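Local coordinates for uncharacterized protein (Helicobacter pylori, PDB 4O5J) that serves as a sialic acid-binding outer membrane adhesin, SabA, whose extracellular domain probably attaches the bacterium to sialylated host glycans, at residues Q39-V44 and N386-L391; E140-D145 and A213-N218; K285-F290 and S366-V371. All blocks are in the same frame, centred on the assembly; numbering follows the deposited sequence.

Contact 1 of 3, residues Q39-V44 and N386-L391; sequences QYLNQV and NDAKTL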
loop_
_atom_site.group_PDB
_atom_site.type_symbol
_atom_site.label_atom_id
_atom_site.label_comp_id
_atom_site.label_asym_id
_atom_site.label_seq_id
_atom_site.Cartn_x
_atom_site.Cartn_y
_atom_site.Cartn_z
ATOM N N GLN A 39 12.749 -8.533 37.478
ATOM C CA GLN A 39 12.637 -7.513 36.435
ATOM C C GLN A 39 13.936 -6.787 36.218
ATOM O O GLN A 39 14.350 -6.559 35.077
ATOM C CB GLN A 39 11.539 -6.513 36.757
ATOM C CG GLN A 39 10.163 -7.179 36.664
ATOM C CD GLN A 39 9.067 -6.250 37.157
ATOM O OE1 GLN A 39 9.330 -5.104 37.478
ATOM N NE2 GLN A 39 7.847 -6.739 37.233
ATOM N N TYR A 40 14.587 -6.429 37.306
ATOM C CA TYR A 40 15.882 -5.768 37.217
ATOM C C TYR A 40 16.912 -6.602 36.456
ATOM O O TYR A 40 17.669 -6.088 35.632
ATOM C CB TYR A 40 16.417 -5.465 38.595
ATOM C CG TYR A 40 15.846 -4.232 39.242
ATOM C CD1 TYR A 40 15.716 -4.157 40.646
ATOM C CD2 TYR A 40 15.484 -3.129 38.478
ATOM C CE1 TYR A 40 15.225 -3.032 41.262
ATOM C CE2 TYR A 40 14.980 -1.992 39.094
ATOM C CZ TYR A 40 14.862 -1.974 40.484
ATOM O OH TYR A 40 14.397 -0.901 41.149
ATOM N N LEU A 41 16.942 -7.888 36.733
ATOM C CA LEU A 41 17.935 -8.768 36.142
ATOM C C LEU A 41 17.628 -9.014 34.661
ATOM O O LEU A 41 18.566 -9.194 33.870
ATOM C CB LEU A 41 18.013 -10.116 36.906
ATOM C CG LEU A 41 18.723 -9.870 38.237
ATOM C CD1 LEU A 41 18.893 -11.104 39.012
ATOM C CD2 LEU A 41 20.121 -9.259 38.036
ATOM N N ASN A 42 16.347 -9.072 34.304
ATOM C CA ASN A 42 15.969 -9.167 32.882
ATOM C C ASN A 42 16.335 -7.895 32.146
ATOM O O ASN A 42 16.745 -7.921 30.967
ATOM C CB ASN A 42 14.506 -9.482 32.711
ATOM C CG ASN A 42 14.254 -10.953 32.809
ATOM O OD1 ASN A 42 15.100 -11.793 32.466
ATOM N ND2 ASN A 42 13.082 -11.283 33.241
ATOM N N GLN A 43 16.202 -6.791 32.856
ATOM C CA GLN A 43 16.604 -5.497 32.297
ATOM C C GLN A 43 18.125 -5.493 32.041
ATOM O O GLN A 43 18.583 -5.113 30.972
ATOM C CB GLN A 43 16.163 -4.400 33.236
ATOM C CG GLN A 43 16.477 -3.016 32.761
ATOM C CD GLN A 43 15.940 -1.989 33.740
ATOM O OE1 GLN A 43 14.937 -2.224 34.435
ATOM N NE2 GLN A 43 16.606 -0.843 33.810
ATOM N N VAL A 44 18.895 -5.972 33.015
ATOM C CA VAL A 44 20.330 -6.094 32.844
ATOM C C VAL A 44 20.678 -6.994 31.652
ATOM O O VAL A 44 21.528 -6.636 30.827
ATOM C CB VAL A 44 21.019 -6.635 34.102
ATOM C CG1 VAL A 44 22.450 -7.146 33.793
ATOM C CG2 VAL A 44 21.015 -5.596 35.226
ATOM N N ASN A 386 23.288 -2.255 39.731
ATOM C CA ASN A 386 23.314 -1.845 41.125
ATOM C C ASN A 386 21.977 -2.090 41.861
ATOM O O ASN A 386 21.967 -2.533 43.019
ATOM C CB ASN A 386 23.739 -0.388 41.267
ATOM C CG ASN A 386 25.177 -0.182 40.807
ATOM O OD1 ASN A 386 25.907 -1.138 40.484
ATOM N ND2 ASN A 386 25.576 1.070 40.725
ATOM N N ASP A 387 20.863 -1.798 41.190
ATOM C CA ASP A 387 19.557 -2.008 41.761
ATOM C C ASP A 387 19.404 -3.471 42.130
ATOM O O ASP A 387 19.059 -3.799 43.263
ATOM C CB ASP A 387 18.497 -1.604 40.759
ATOM C CG ASP A 387 18.386 -0.102 40.621
ATOM O OD1 ASP A 387 18.842 0.579 41.561
ATOM O OD2 ASP A 387 17.865 0.409 39.586
ATOM N N ALA A 388 19.720 -4.348 41.193
ATOM C CA ALA A 388 19.647 -5.778 41.453
ATOM C C ALA A 388 20.560 -6.201 42.616
ATOM O O ALA A 388 20.122 -6.882 43.519
ATOM C CB ALA A 388 19.997 -6.555 40.199
ATOM N N LYS A 389 21.829 -5.792 42.600
ATOM C CA LYS A 389 22.786 -6.144 43.657
ATOM C C LYS A 389 22.237 -5.720 45.020
ATOM O O LYS A 389 22.291 -6.489 45.996
ATOM C CB LYS A 389 24.121 -5.456 43.395
ATOM C CG LYS A 389 25.182 -5.776 44.378
ATOM C CD LYS A 389 26.522 -5.112 44.066
ATOM C CE LYS A 389 27.377 -5.337 45.294
ATOM N NZ LYS A 389 28.718 -4.741 45.199
ATOM N N THR A 390 21.670 -4.516 45.069
ATOM C CA THR A 390 21.093 -3.968 46.284
ATOM C C THR A 390 19.885 -4.786 46.779
ATOM O O THR A 390 19.800 -5.155 47.955
ATOM C CB THR A 390 20.648 -2.529 46.038
ATOM O OG1 THR A 390 21.834 -1.757 45.854
ATOM C CG2 THR A 390 19.857 -1.971 47.209
ATOM N N LEU A 391 18.958 -5.039 45.862
ATOM C CA LEU A 391 17.717 -5.722 46.151
ATOM C C LEU A 391 18.011 -7.155 46.630
ATOM O O LEU A 391 17.421 -7.651 47.626
ATOM C CB LEU A 391 16.854 -5.730 44.895
ATOM C CG LEU A 391 15.424 -6.164 45.124
ATOM C CD1 LEU A 391 14.860 -5.593 46.411
ATOM C CD2 LEU A 391 14.583 -5.730 43.955
#

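Contact 2 of 3, residues E140-D145 and A213-N218; sequences ENCAMD and AMMWKN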
loop_
_atom_site.group_PDB
_atom_site.type_symbol
_atom_site.label_atom_id
_atom_site.label_comp_id
_atom_site.label_asym_id
_atom_site.label_seq_id
_atom_site.Cartn_x
_atom_site.Cartn_y
_atom_site.Cartn_z
ATOM N N GLU A 140 -31.176 9.120 -4.677
ATOM C CA GLU A 140 -30.026 9.321 -5.441
ATOM C C GLU A 140 -30.300 9.667 -6.968
ATOM O O GLU A 140 -31.251 9.153 -7.559
ATOM C CB GLU A 140 -29.091 8.106 -5.263
ATOM C CG GLU A 140 -29.557 6.848 -5.981
ATOM C CD GLU A 140 -30.615 6.136 -5.230
ATOM O OE1 GLU A 140 -30.250 5.597 -4.112
ATOM O OE2 GLU A 140 -31.767 6.179 -5.774
ATOM N N ASN A 141 -29.488 10.567 -7.550
ATOM C CA ASN A 141 -29.429 10.851 -8.971
ATOM C C ASN A 141 -28.441 9.861 -9.635
ATOM O O ASN A 141 -27.336 9.626 -9.095
ATOM C CB ASN A 141 -28.908 12.247 -9.148
ATOM C CG ASN A 141 -28.321 12.488 -10.549
ATOM O OD1 ASN A 141 -29.003 12.329 -11.596
ATOM N ND2 ASN A 141 -27.051 12.905 -10.582
ATOM N N CYS A 142 -28.821 9.294 -10.788
ATOM C CA CYS A 142 -27.954 8.352 -11.516
ATOM C C CYS A 142 -27.499 8.870 -12.900
ATOM O O CYS A 142 -27.019 8.090 -13.720
ATOM C CB CYS A 142 -28.593 6.986 -11.678
ATOM S SG CYS A 142 -28.990 6.255 -10.036
ATOM N N ALA A 143 -27.670 10.167 -13.167
ATOM C CA ALA A 143 -27.211 10.730 -14.421
ATOM C C ALA A 143 -25.945 11.540 -14.233
ATOM O O ALA A 143 -25.652 12.020 -13.132
ATOM C CB ALA A 143 -28.307 11.555 -15.074
ATOM N N MET A 144 -25.175 11.701 -15.307
ATOM C CA MET A 144 -23.940 12.512 -15.235
ATOM C C MET A 144 -23.854 13.453 -16.456
ATOM O O MET A 144 -24.178 13.064 -17.578
ATOM C CB MET A 144 -22.724 11.618 -15.198
ATOM C CG MET A 144 -21.448 12.360 -14.996
ATOM S SD MET A 144 -20.025 11.269 -15.132
ATOM C CE MET A 144 -20.319 10.070 -13.750
ATOM N N ASP A 145 -23.436 14.685 -16.213
ATOM C CA ASP A 145 -23.194 15.673 -17.269
ATOM C C ASP A 145 -22.054 15.168 -18.194
ATOM O O ASP A 145 -21.019 14.623 -17.729
ATOM C CB ASP A 145 -22.830 17.015 -16.612
ATOM C CG ASP A 145 -22.339 17.979 -17.574
ATOM O OD1 ASP A 145 -23.092 18.917 -17.871
ATOM O OD2 ASP A 145 -21.194 17.795 -18.068
ATOM N N ALA A 213 -24.977 8.393 -8.709
ATOM C CA ALA A 213 -24.963 7.042 -8.083
ATOM C C ALA A 213 -24.668 5.985 -9.112
ATOM O O ALA A 213 -25.031 6.143 -10.284
ATOM C CB ALA A 213 -26.323 6.801 -7.404
ATOM N N MET A 214 -24.007 4.899 -8.719
ATOM C CA MET A 214 -23.780 3.820 -9.659
ATOM C C MET A 214 -24.822 2.713 -9.511
ATOM O O MET A 214 -25.126 2.246 -8.377
ATOM C CB MET A 214 -22.321 3.279 -9.554
ATOM C CG MET A 214 -21.937 2.742 -8.212
ATOM S SD MET A 214 -20.198 2.195 -8.143
ATOM C CE MET A 214 -20.180 0.785 -9.273
ATOM N N MET A 215 -25.377 2.263 -10.637
ATOM C CA MET A 215 -26.384 1.209 -10.643
ATOM C C MET A 215 -25.691 -0.146 -10.879
ATOM O O MET A 215 -25.426 -0.523 -12.046
ATOM C CB MET A 215 -27.396 1.487 -11.751
ATOM C CG MET A 215 -28.142 2.801 -11.548
ATOM S SD MET A 215 -29.310 3.217 -12.901
ATOM C CE MET A 215 -28.167 3.614 -14.253
ATOM N N TRP A 216 -25.366 -0.863 -9.816
ATOM C CA TRP A 216 -24.672 -2.156 -9.951
ATOM C C TRP A 216 -25.445 -3.171 -10.769
ATOM O O TRP A 216 -24.850 -4.062 -11.353
ATOM C CB TRP A 216 -24.303 -2.758 -8.607
ATOM C CG TRP A 216 -23.162 -2.061 -7.936
ATOM C CD1 TRP A 216 -23.188 -0.841 -7.301
ATOM C CD2 TRP A 216 -21.807 -2.580 -7.764
ATOM N NE1 TRP A 216 -21.923 -0.539 -6.778
ATOM C CE2 TRP A 216 -21.063 -1.581 -7.035
ATOM C CE3 TRP A 216 -21.159 -3.767 -8.138
ATOM C CZ2 TRP A 216 -19.734 -1.766 -6.688
ATOM C CZ3 TRP A 216 -19.839 -3.951 -7.808
ATOM C CH2 TRP A 216 -19.113 -2.976 -7.098
ATOM N N LYS A 217 -26.783 -3.048 -10.827
ATOM C CA LYS A 217 -27.571 -3.963 -11.628
ATOM C C LYS A 217 -27.215 -3.847 -13.121
ATOM O O LYS A 217 -27.424 -4.817 -13.887
ATOM C CB LYS A 217 -29.068 -3.709 -11.417
ATOM C CG LYS A 217 -29.962 -4.717 -12.089
ATOM C CD LYS A 217 -29.720 -6.167 -11.495
ATOM C CE LYS A 217 -30.619 -7.205 -12.206
ATOM N NZ LYS A 217 -30.372 -8.576 -11.696
ATOM N N ASN A 218 -26.673 -2.674 -13.554
ATOM C CA ASN A 218 -26.224 -2.522 -14.951
ATOM C C ASN A 218 -25.033 -3.445 -15.272
ATOM O O ASN A 218 -24.763 -3.720 -16.461
ATOM C CB ASN A 218 -25.851 -1.051 -15.271
ATOM C CG ASN A 218 -27.056 -0.222 -15.640
ATOM O OD1 ASN A 218 -28.200 -0.580 -15.346
ATOM N ND2 ASN A 218 -26.813 0.928 -16.319
#

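Contact 3 of 3, residues K285-F290 and S366-V371; sequences KDIYTF and SVARDV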
loop_
_atom_site.group_PDB
_atom_site.type_symbol
_atom_site.label_atom_id
_atom_site.label_comp_id
_atom_site.label_asym_id
_atom_site.label_seq_id
_atom_site.Cartn_x
_atom_site.Cartn_y
_atom_site.Cartn_z
ATOM N N LYS A 285 23.063 7.632 14.322
ATOM C CA LYS A 285 21.749 8.224 14.244
ATOM C C LYS A 285 21.146 7.941 12.864
ATOM O O LYS A 285 19.936 7.721 12.705
ATOM C CB LYS A 285 21.856 9.722 14.516
ATOM C CG LYS A 285 20.529 10.390 14.407
ATOM C CD LYS A 285 20.615 11.889 14.340
ATOM C CE LYS A 285 19.219 12.364 13.949
ATOM N NZ LYS A 285 19.194 13.821 13.698
ATOM N N ASP A 286 22.012 7.864 11.868
ATOM C CA ASP A 286 21.539 7.684 10.483
ATOM C C ASP A 286 21.060 6.271 10.231
ATOM O O ASP A 286 20.041 6.093 9.563
ATOM C CB ASP A 286 22.609 8.077 9.421
ATOM C CG ASP A 286 22.690 9.620 9.203
ATOM O OD1 ASP A 286 21.725 10.326 9.627
ATOM O OD2 ASP A 286 23.717 10.148 8.615
ATOM N N ILE A 287 21.790 5.267 10.728
ATOM C CA ILE A 287 21.392 3.897 10.481
ATOM C C ILE A 287 20.052 3.673 11.188
ATOM O O ILE A 287 19.217 2.933 10.685
ATOM C CB ILE A 287 22.463 2.865 10.909
ATOM C CG1 ILE A 287 22.117 1.474 10.364
ATOM C CG2 ILE A 287 22.648 2.829 12.423
ATOM C CD1 ILE A 287 23.184 0.452 10.713
ATOM N N TYR A 288 19.839 4.352 12.320
ATOM C CA TYR A 288 18.594 4.177 13.051
ATOM C C TYR A 288 17.399 4.755 12.277
ATOM O O TYR A 288 16.372 4.099 12.067
ATOM C CB TYR A 288 18.723 4.785 14.421
ATOM C CG TYR A 288 17.579 4.470 15.351
ATOM C CD1 TYR A 288 16.821 3.318 15.195
ATOM C CD2 TYR A 288 17.296 5.295 16.429
ATOM C CE1 TYR A 288 15.757 3.031 16.049
ATOM C CE2 TYR A 288 16.260 5.019 17.284
ATOM C CZ TYR A 288 15.491 3.885 17.091
ATOM O OH TYR A 288 14.489 3.619 17.973
ATOM N N THR A 289 17.553 5.980 11.811
ATOM C CA THR A 289 16.565 6.613 10.980
ATOM C C THR A 289 16.322 5.797 9.739
ATOM O O THR A 289 15.182 5.594 9.342
ATOM C CB THR A 289 17.069 7.989 10.548
ATOM O OG1 THR A 289 17.339 8.730 11.722
ATOM C CG2 THR A 289 16.029 8.728 9.737
ATOM N N PHE A 290 17.395 5.334 9.125
ATOM C CA PHE A 290 17.301 4.499 7.935
ATOM C C PHE A 290 16.390 3.287 8.207
ATOM O O PHE A 290 15.422 3.015 7.478
ATOM C CB PHE A 290 18.707 4.027 7.567
ATOM C CG PHE A 290 18.795 3.312 6.251
ATOM C CD1 PHE A 290 17.932 3.623 5.212
ATOM C CD2 PHE A 290 19.764 2.324 6.045
ATOM C CE1 PHE A 290 18.018 2.958 3.986
ATOM C CE2 PHE A 290 19.852 1.666 4.814
ATOM C CZ PHE A 290 19.004 1.986 3.790
ATOM N N SER A 366 16.300 -3.554 15.094
ATOM C CA SER A 366 16.719 -3.798 16.439
ATOM C C SER A 366 18.220 -3.499 16.689
ATOM O O SER A 366 18.601 -2.876 17.694
ATOM C CB SER A 366 16.461 -5.253 16.776
ATOM O OG SER A 366 15.988 -5.186 18.037
ATOM N N VAL A 367 19.066 -3.980 15.786
ATOM C CA VAL A 367 20.491 -3.743 15.875
ATOM C C VAL A 367 20.758 -2.238 15.718
ATOM O O VAL A 367 21.585 -1.665 16.446
ATOM C CB VAL A 367 21.227 -4.541 14.801
ATOM C CG1 VAL A 367 22.737 -4.235 14.800
ATOM C CG2 VAL A 367 20.910 -6.041 14.995
ATOM N N ALA A 368 20.033 -1.597 14.816
ATOM C CA ALA A 368 20.243 -0.147 14.587
ATOM C C ALA A 368 19.893 0.632 15.859
ATOM O O ALA A 368 20.610 1.567 16.236
ATOM C CB ALA A 368 19.403 0.355 13.425
ATOM N N ARG A 369 18.782 0.252 16.509
ATOM C CA ARG A 369 18.378 0.905 17.724
ATOM C C ARG A 369 19.470 0.733 18.784
ATOM O O ARG A 369 19.791 1.676 19.537
ATOM C CB ARG A 369 17.034 0.355 18.205
ATOM C CG ARG A 369 16.563 0.884 19.566
ATOM C CD ARG A 369 15.055 0.583 19.803
ATOM N NE ARG A 369 14.705 -0.724 19.280
ATOM C CZ ARG A 369 13.707 -0.960 18.396
ATOM N NH1 ARG A 369 12.924 0.041 17.934
ATOM N NH2 ARG A 369 13.457 -2.209 17.967
ATOM N N ASP A 370 20.066 -0.457 18.853
ATOM C CA ASP A 370 21.114 -0.686 19.860
ATOM C C ASP A 370 22.362 0.168 19.564
ATOM O O ASP A 370 22.998 0.699 20.481
ATOM C CB ASP A 370 21.517 -2.149 19.869
ATOM C CG ASP A 370 20.374 -3.093 20.382
ATOM O OD1 ASP A 370 19.454 -2.634 21.131
ATOM O OD2 ASP A 370 20.395 -4.314 20.048
ATOM N N VAL A 371 22.740 0.260 18.295
ATOM C CA VAL A 371 23.868 1.140 17.875
ATOM C C VAL A 371 23.558 2.538 18.321
ATOM O O VAL A 371 24.389 3.191 18.910
ATOM C CB VAL A 371 24.121 1.075 16.357
ATOM C CG1 VAL A 371 25.081 2.187 15.865
ATOM C CG2 VAL A 371 24.649 -0.306 15.986
#

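Contact 1 of 3, residues Q39-V44 and N386-L391
Tyr-40 lies against Asp-387, Ala-388 and Leu-391, and most of the contact is built round its ring. The two helices run antiparallel, with their axes 8.9 Å apart at the closest point.

The aromatic contact is a CH-pi interaction. Asp-387 CB sits over the centre of one face of the Tyr-40 ring, 3.6 Å from the centroid and 11° off the ring normal. The CG of Tyr-40 is anti to its carbonyl carbon (chi1 -80°), which turns the ring toward this methylene. The carboxylate of Asp-387 extends beyond the methylene toward the phenol end, its plane 36° from the ring. Its OD2 stays 4.0 Å from Tyr-40 OH.

The apolar contacts flank this CH-pi contact. Leu-391 CD2 meets the ring edge, near its plane, 3.8 Å from Tyr-40 CD1. Ala-388 lets the backbones come close. Its CB is 4.1 Å from Tyr-40 CB, and the CD2 branch of Leu-41 presses on the same methyl at 3.5 Å, a tight carbon pair.

Polar bonds stay within each helix. Asn-386 O accepts from both Thr-390 N and Thr-390 OG1, which arrive from opposite faces of the carbonyl plane.

Leu-37, one turn before Leu-41 on helix 29-54, also touches Ala-388 and Leu-391. Further along the pair, Gln-43 and Val-44 touch Ala-384. This is antiparallel packing of helices 29-54 and 343-396. No hydrogen bond or salt bridge joins the two segments, so their pairing here rests on dispersion and CH-pi contact.

Contact 2 of 3, residues E140-D145 and A213-N218
Ala-213 meets Asn-141 O and the Cys-142 side chain in the tight part of the contact. Ala-213 N donates to Asn-141 O over 2.7 Å. The bond is nearly straight, with an N-H...O angle of 166°, and it lies in the carbonyl plane. Two side chains meet the Ala-213 methyl from neighbouring directions. Cys-142 SG is 3.8 Å from Ala-213 CB, and Glu-140 CG approaches the same methyl.

Cys-142 SG also meets the Met-215 side chain, 3.9 Å from its CG. The Met-215 chain is extended to SD and bent at chi3 (-70°), and its SD lies 4.0 Å from Cys-142 CB. The same SG is bonded to Cys-136, so the disulfide fixes the sulfur that Ala-213 and Met-215 meet.

The looser side is formed by the outer ends of the Glu-140 and Asn-141 side chains, both residues being partly exposed. Glu-140 is poorly ordered, and only its aliphatic part packs on the alanine. The side chain of Asn-141 turns back on its own segment. Its OD1 accepts from Ala-143 N at 3.0 Å, making an Asx turn, with the donor well above the carbonyl plane. Its ND2 donates to Ala-143 O, also at 3.0 Å. Further bonds hold this amide to Lys-113 NZ and Lys-211 O.

Strand 143-144 runs parallel to strand 109-110, while strand 214-215 pairs antiparallel with strand 234-235. The contact therefore joins two small sheets through the loop before one and the residue before the other. Thr-234 touches Cys-142, Ala-213 and Met-215. From helix 130-135, Ile-132 touches Cys-142, and Thr-131 and Asn-135 touch Met-215.

Contact 3 of 3, residues K285-F290 and S366-V371
Tyr-288 lays one face of its ring over the backbone and the start of the side chain of Arg-369. Arg-369 CA lies over that face, 4.0 Å from the centroid and offset toward the rim, a CH-pi contact. The CG of Tyr-288 is anti to its backbone N (chi1 -171°), and this carries the ring across to helix 343-396 although CB itself does not point there. Arg-369 then runs along the ring toward the hydroxyl. Its CB is 3.7 Å from Tyr-288 CE1, and its CD is 3.6 Å from Tyr-288 OH. The arginine chain bends at chi3, and its guanidinium plane ends 83° from the ring plane. It is therefore not stacked on the ring, and the aliphatic part of the chain does the packing.

Beside this pair, Ala-368 points its methyl toward the other helix. Ala-368 CB rests against the backbone of the opposite segment, 3.8 Å from Ile-287 O and 3.9 Å from Tyr-288 CA. The small residue allows a close approach, with the helix axes 8.2 Å apart. The helices are antiparallel, at 150°, and belong to the helical bundle of the adhesion domain. The domain has a tetratricopeptide repeat-type helical fold, in which antiparallel helix pairs are the basic element.

Ile-287 lies on the other flank of Ala-368. Its CG2 branch touches both the Ala-368 methyl and Val-371 CG1, the latter at 4.3 Å.

Tyr-372, on helix 343-396, brings its ring against that of Tyr-288, with the two planes inclined to each other. On the far side of helix 343-396, Asp-370 bonds to Ser-50 and Asn-53 of helix 29-54.

Contacts 1 and 3 both use helix 343-396, and their centres are 26 Å apart. In contact 1 that helix pairs with helix 29-54; in contact 3 it pairs with helix 281-309. Contact 2 lies on the opposite side of the chain's centre, 69 Å from contact 1 and 53 Å from contact 3, centre to centre, among short strands and loops. Along the chain, contact 1 spans the longest separation and encloses the other two, and contact 2 closes before contact 3 opens. Helix 343-396 thus runs from its pairing with helix 29-54 to the bundle at contact 3, while a disulfide-bearing region with short strands occupies the far end of an elongated adhesion domain.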